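Local coordinates for protein N-acetylglucosamine-6-phosphate deacetylase (Thermotoga maritima, PDB 1O12) that probably removes the acetyl group from N-acetylglucosamine-6-phosphate, as a metallo-dependent hydrolase that binds one divalent metal cation per subunit, at residues Pro129-Glu134 with Ala186-Ala191. Sequence-based numbering, arbitrary orientation.
Sequences PYISKE and AGHSIA. With FE (Fe (III) ion), chain C.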
loop_
_atom_site.group_PDB
_atom_site.type_symbol
_atom_site.label_atom_id
_atom_site.label_comp_id
_atom_site.label_asym_id
_atom_site.label_seq_id
_atom_site.Cartn_x
_atom_site.Cartn_y
_atom_site.Cartn_z
ATOM N N PRO A 129 21.449 -3.190 19.442
ATOM C CA PRO A 129 21.132 -1.873 19.999
ATOM C C PRO A 129 21.290 -0.686 19.047
ATOM O O PRO A 129 21.124 0.455 19.472
ATOM C CB PRO A 129 22.095 -1.778 21.170
ATOM C CG PRO A 129 23.376 -2.377 20.533
ATOM C CD PRO A 129 22.850 -3.566 19.729
ATOM N N TYR A 130 21.616 -0.933 17.782
ATOM C CA TYR A 130 21.784 0.165 16.836
ATOM C C TYR A 130 20.460 0.633 16.207
ATOM O O TYR A 130 20.268 0.651 14.978
ATOM C CB TYR A 130 22.787 -0.238 15.764
ATOM C CG TYR A 130 23.981 -0.925 16.359
ATOM C CD1 TYR A 130 24.794 -0.269 17.289
ATOM C CD2 TYR A 130 24.260 -2.259 16.059
ATOM C CE1 TYR A 130 25.848 -0.927 17.914
ATOM C CE2 TYR A 130 25.311 -2.930 16.676
ATOM C CZ TYR A 130 26.098 -2.265 17.607
ATOM O OH TYR A 130 27.085 -2.957 18.275
ATOM N N ILE A 131 19.544 1.050 17.062
ATOM C CA ILE A 131 18.274 1.494 16.574
ATOM C C ILE A 131 17.980 2.912 16.980
ATOM O O ILE A 131 18.789 3.571 17.633
ATOM C CB ILE A 131 17.143 0.540 17.045
ATOM C CG1 ILE A 131 17.139 0.404 18.572
ATOM C CG2 ILE A 131 17.328 -0.812 16.367
ATOM C CD1 ILE A 131 16.069 -0.572 19.106
ATOM N N SER A 132 16.812 3.378 16.557
ATOM C CA SER A 132 16.342 4.720 16.854
ATOM C C SER A 132 15.680 4.737 18.236
ATOM O O SER A 132 14.860 3.865 18.558
ATOM C CB SER A 132 15.331 5.123 15.788
ATOM O OG SER A 132 14.527 6.199 16.199
ATOM N N LYS A 133 16.044 5.706 19.071
ATOM C CA LYS A 133 15.409 5.798 20.387
ATOM C C LYS A 133 13.951 6.264 20.213
ATOM O O LYS A 133 13.090 5.947 21.043
ATOM C CB LYS A 133 16.171 6.768 21.300
ATOM C CG LYS A 133 17.551 6.265 21.750
ATOM C CD LYS A 133 18.391 7.428 22.223
ATOM C CE LYS A 133 19.754 6.994 22.696
ATOM N NZ LYS A 133 20.412 8.107 23.447
ATOM N N GLU A 134 13.666 6.988 19.127
ATOM C CA GLU A 134 12.313 7.482 18.889
ATOM C C GLU A 134 11.318 6.365 18.503
ATOM O O GLU A 134 10.096 6.540 18.569
ATOM C CB GLU A 134 12.333 8.577 17.814
ATOM C CG GLU A 134 11.065 9.433 17.827
ATOM C CD GLU A 134 11.041 10.519 16.755
ATOM O OE1 GLU A 134 12.048 11.268 16.652
ATOM O OE2 GLU A 134 10.012 10.634 16.033
ATOM N N ALA A 186 16.066 -3.667 8.352
ATOM C CA ALA A 186 15.715 -2.341 8.858
ATOM C C ALA A 186 14.496 -2.425 9.760
ATOM O O ALA A 186 13.516 -3.113 9.443
ATOM C CB ALA A 186 15.449 -1.385 7.699
ATOM N N GLY A 187 14.581 -1.726 10.889
ATOM C CA GLY A 187 13.509 -1.692 11.865
ATOM C C GLY A 187 13.854 -0.730 12.988
ATOM O O GLY A 187 15.029 -0.385 13.182
ATOM N N HIS A 188 12.822 -0.288 13.719
ATOM C CA HIS A 188 12.966 0.655 14.835
ATOM C C HIS A 188 13.667 1.898 14.342
ATOM O O HIS A 188 14.662 2.324 14.900
ATOM C CB HIS A 188 13.761 -0.005 15.948
ATOM C CG HIS A 188 13.051 -1.163 16.566
ATOM N ND1 HIS A 188 11.941 -1.009 17.377
ATOM C CD2 HIS A 188 13.265 -2.498 16.467
ATOM C CE1 HIS A 188 11.508 -2.199 17.757
ATOM N NE2 HIS A 188 12.294 -3.120 17.219
ATOM N N SER A 189 13.121 2.481 13.288
ATOM C CA SER A 189 13.728 3.630 12.656
ATOM C C SER A 189 12.749 4.693 12.189
ATOM O O SER A 189 11.566 4.419 11.988
ATOM C CB SER A 189 14.533 3.122 11.460
ATOM O OG SER A 189 14.543 4.043 10.385
ATOM N N ILE A 190 13.237 5.920 12.033
ATOM C CA ILE A 190 12.377 6.988 11.506
ATOM C C ILE A 190 12.926 7.415 10.162
ATOM O O ILE A 190 12.480 8.386 9.589
ATOM C CB ILE A 190 12.284 8.246 12.418
ATOM C CG1 ILE A 190 13.677 8.723 12.813
ATOM C CG2 ILE A 190 11.397 7.965 13.605
ATOM C CD1 ILE A 190 13.615 9.782 13.924
ATOM N N ALA A 191 13.899 6.673 9.662
ATOM C CA ALA A 191 14.504 6.983 8.383
ATOM C C ALA A 191 13.494 7.264 7.261
ATOM O O ALA A 191 12.405 6.668 7.178
ATOM C CB ALA A 191 15.434 5.849 7.968
HETATM FE FE FE C . 11.241 -4.900 18.053
#
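Ile131 and Ser132 run alongside His188 and Ser189, with CA of Ser132 and CA of Ser189 5.1 Å apart and the end-to-end directions of the touching parts 41° apart. One backbone bond ties these two loops, which follow strands 121-127 and 183-186: Ser132 N donates to His188 O at 2.9 Å. Beside it, the side chains of Ile131 and His188 lie side by side and point the same way, Ile131 CB standing 3.6 Å from His188 CB. Ile131 CG1 sits between its own backbone N and carbonyl carbon (chi1 56°), and CD1 beyond it approaches His188 CG obliquely at 4.0 Å. An alanine at Ile131 would probably open a gap beside His188 CB and CG, leaving the imidazole less firmly braced. Farther along, Glu134 crosses Ile190 at about a right angle, its OE1 3.5 Å from Ile190 CD1. The imidazole is gripped at both nitrogens: NE2 binds the iron(III) ion at 2.2 Å, with Glu127 and His209 as the other protein ligands, while ND1 is hydrogen-bonded to Lys135 O. Together these restraints would limit ring rotation, and the Ile131 packing and Ser132 bond buttress this metal ligand of the amidohydrolase barrel.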